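Local coordinates for protein taurine dioxygenase (Burkholderia xenovorans, PDB 5KEU) that probably acts as an iron- and 2-oxoglutarate-dependent dioxygenase of the TfdA family, and carries magnesium at its metal site in this crystal, at residues P18-K23 and A48-A53. Sequence-based numbering, arbitrary orientation.
Sequences PSIQVK and AQIRAA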
loop_
_atom_site.group_PDB
_atom_site.type_symbol
_atom_site.label_atom_id
_atom_site.label_comp_id
_atom_site.label_asym_id
_atom_site.label_seq_id
_atom_site.Cartn_x
_atom_site.Cartn_y
_atom_site.Cartn_z
ATOM N N PRO B 18 -8.491 -29.762 -8.280
ATOM C CA PRO B 18 -8.515 -28.370 -8.744
ATOM C C PRO B 18 -7.319 -28.047 -9.632
ATOM O O PRO B 18 -6.193 -27.981 -9.146
ATOM C CB PRO B 18 -8.464 -27.558 -7.438
ATOM C CG PRO B 18 -8.140 -28.569 -6.327
ATOM C CD PRO B 18 -7.803 -29.880 -6.986
ATOM N N SER B 19 -7.563 -27.850 -10.928
ATOM C CA SER B 19 -6.456 -27.670 -11.857
ATOM C C SER B 19 -5.772 -26.323 -11.681
ATOM O O SER B 19 -4.598 -26.183 -12.044
ATOM C CB SER B 19 -6.941 -27.834 -13.305
ATOM O OG SER B 19 -7.851 -26.811 -13.690
ATOM N N ILE B 20 -6.460 -25.335 -11.124
ATOM C CA ILE B 20 -5.916 -23.989 -11.013
ATOM C C ILE B 20 -5.504 -23.740 -9.569
ATOM O O ILE B 20 -6.342 -23.728 -8.660
ATOM C CB ILE B 20 -6.915 -22.937 -11.510
ATOM C CG1 ILE B 20 -7.224 -23.204 -12.990
ATOM C CG2 ILE B 20 -6.333 -21.551 -11.304
ATOM C CD1 ILE B 20 -8.001 -22.090 -13.691
ATOM N N GLN B 21 -4.207 -23.551 -9.365
ATOM C CA GLN B 21 -3.675 -23.227 -8.051
ATOM C C GLN B 21 -4.005 -21.781 -7.684
ATOM O O GLN B 21 -3.766 -20.869 -8.482
ATOM C CB GLN B 21 -2.163 -23.463 -8.067
ATOM C CG GLN B 21 -1.380 -22.915 -6.899
ATOM C CD GLN B 21 0.119 -22.961 -7.160
ATOM O OE1 GLN B 21 0.812 -21.960 -7.014
ATOM N NE2 GLN B 21 0.620 -24.123 -7.565
ATOM N N VAL B 22 -4.549 -21.570 -6.477
ATOM C CA VAL B 22 -4.951 -20.249 -5.990
ATOM C C VAL B 22 -4.053 -19.880 -4.811
ATOM O O VAL B 22 -4.103 -20.532 -3.761
ATOM C CB VAL B 22 -6.431 -20.210 -5.575
ATOM C CG1 VAL B 22 -6.800 -18.817 -4.987
ATOM C CG2 VAL B 22 -7.331 -20.538 -6.756
ATOM N N LYS B 23 -3.223 -18.844 -4.977
ATOM C CA LYS B 23 -2.300 -18.399 -3.928
ATOM C C LYS B 23 -2.712 -17.027 -3.407
ATOM O O LYS B 23 -2.357 -16.002 -4.013
ATOM C CB LYS B 23 -0.861 -18.347 -4.447
ATOM C CG LYS B 23 -0.262 -19.675 -4.833
ATOM C CD LYS B 23 1.175 -19.479 -5.306
ATOM C CE LYS B 23 1.968 -18.610 -4.345
ATOM N NZ LYS B 23 3.301 -18.239 -4.903
ATOM N N ALA B 48 -15.065 -21.593 -14.373
ATOM C CA ALA B 48 -15.719 -21.595 -13.073
ATOM C C ALA B 48 -14.713 -21.368 -11.957
ATOM O O ALA B 48 -14.985 -20.625 -11.010
ATOM C CB ALA B 48 -16.462 -22.910 -12.862
ATOM N N GLN B 49 -13.536 -21.990 -12.060
ATOM C CA GLN B 49 -12.535 -21.835 -11.008
ATOM C C GLN B 49 -12.057 -20.398 -10.921
ATOM O O GLN B 49 -11.882 -19.856 -9.821
ATOM C CB GLN B 49 -11.345 -22.763 -11.258
ATOM C CG GLN B 49 -11.595 -24.233 -10.982
ATOM C CD GLN B 49 -10.368 -25.083 -11.297
ATOM O OE1 GLN B 49 -9.366 -25.039 -10.581
ATOM N NE2 GLN B 49 -10.434 -25.842 -12.386
ATOM N N ILE B 50 -11.818 -19.769 -12.075
ATOM C CA ILE B 50 -11.368 -18.382 -12.069
ATOM C C ILE B 50 -12.459 -17.482 -11.516
ATOM O O ILE B 50 -12.199 -16.596 -10.692
ATOM C CB ILE B 50 -10.935 -17.965 -13.486
ATOM C CG1 ILE B 50 -9.638 -18.689 -13.867
ATOM C CG2 ILE B 50 -10.790 -16.459 -13.578
ATOM C CD1 ILE B 50 -9.277 -18.547 -15.319
ATOM N N ARG B 51 -13.703 -17.716 -11.937
ATOM C CA ARG B 51 -14.823 -16.935 -11.428
ATOM C C ARG B 51 -14.959 -17.073 -9.914
ATOM O O ARG B 51 -15.172 -16.081 -9.209
ATOM C CB ARG B 51 -16.112 -17.366 -12.136
ATOM C CG ARG B 51 -17.093 -16.250 -12.180
ATOM C CD ARG B 51 -18.343 -16.479 -13.035
ATOM N NE ARG B 51 -19.140 -15.272 -12.852
ATOM C CZ ARG B 51 -19.228 -14.295 -13.741
ATOM N NH1 ARG B 51 -18.623 -14.416 -14.919
ATOM N NH2 ARG B 51 -19.940 -13.213 -13.460
ATOM N N ALA B 52 -14.815 -18.290 -9.390
ATOM C CA ALA B 52 -14.936 -18.481 -7.946
ATOM C C ALA B 52 -13.800 -17.792 -7.197
ATOM O O ALA B 52 -14.013 -17.210 -6.123
ATOM C CB ALA B 52 -14.968 -19.971 -7.620
ATOM N N ALA B 53 -12.580 -17.865 -7.730
ATOM C CA ALA B 53 -11.468 -17.200 -7.059
ATOM C C ALA B 53 -11.653 -15.692 -7.085
ATOM O O ALA B 53 -11.312 -14.995 -6.123
ATOM C CB ALA B 53 -10.146 -17.589 -7.721
HETATM O O HOH W 1 -9.201 -23.209 -8.408
#
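Gln49 reaches Ser19 and Ile20 with a side chain whose CG stands anti to its own carbonyl carbon (chi1 -74°) and whose CD is anti to CA (chi2 178°), an extended course that carries the terminal amide from helix to N-terminal segment. Both ends of the amide are then used. Gln49 NE2 donates to Ser19 OG at 3.1 Å, and the hydroxyl lies modestly out of the amide plane. Ile20 N donates to Gln49 OE1 at 3.0 Å, with an N-H...O angle of 151°. A water gives a second hydrogen bond to OE1, 2.8 Å from its oxygen to Gln49 OE1, and also donates to Ile20 O, so the carboxamide oxygen has two donors. Gln49 NE2 is further bonded to Ser45, one turn earlier in the helix; with bonds at both O and N, the amide's rotation is well defined.

Beside this polar grip, the Ile20 side chain turns to the helix: its CD1 meets Ile50 CG1 at 3.8 Å. Two residues on, inside the strand, Val22 CG2 approaches Ala53 CB at 4.2 Å, a looser touch, and Val22 also packs on Trp57. The spacing Gln49, Ile50, Ala53 places these contacts on one side of helix 44-57, whose Ile50 and Ala53 also rest on strand 59-62. This is helix-on-sheet packing at the margin of the seven-stranded mixed sheet, where helix 44-57 covers outermost strand 21-24 in a cupin-clan, TauD-type fold, away from the metal site.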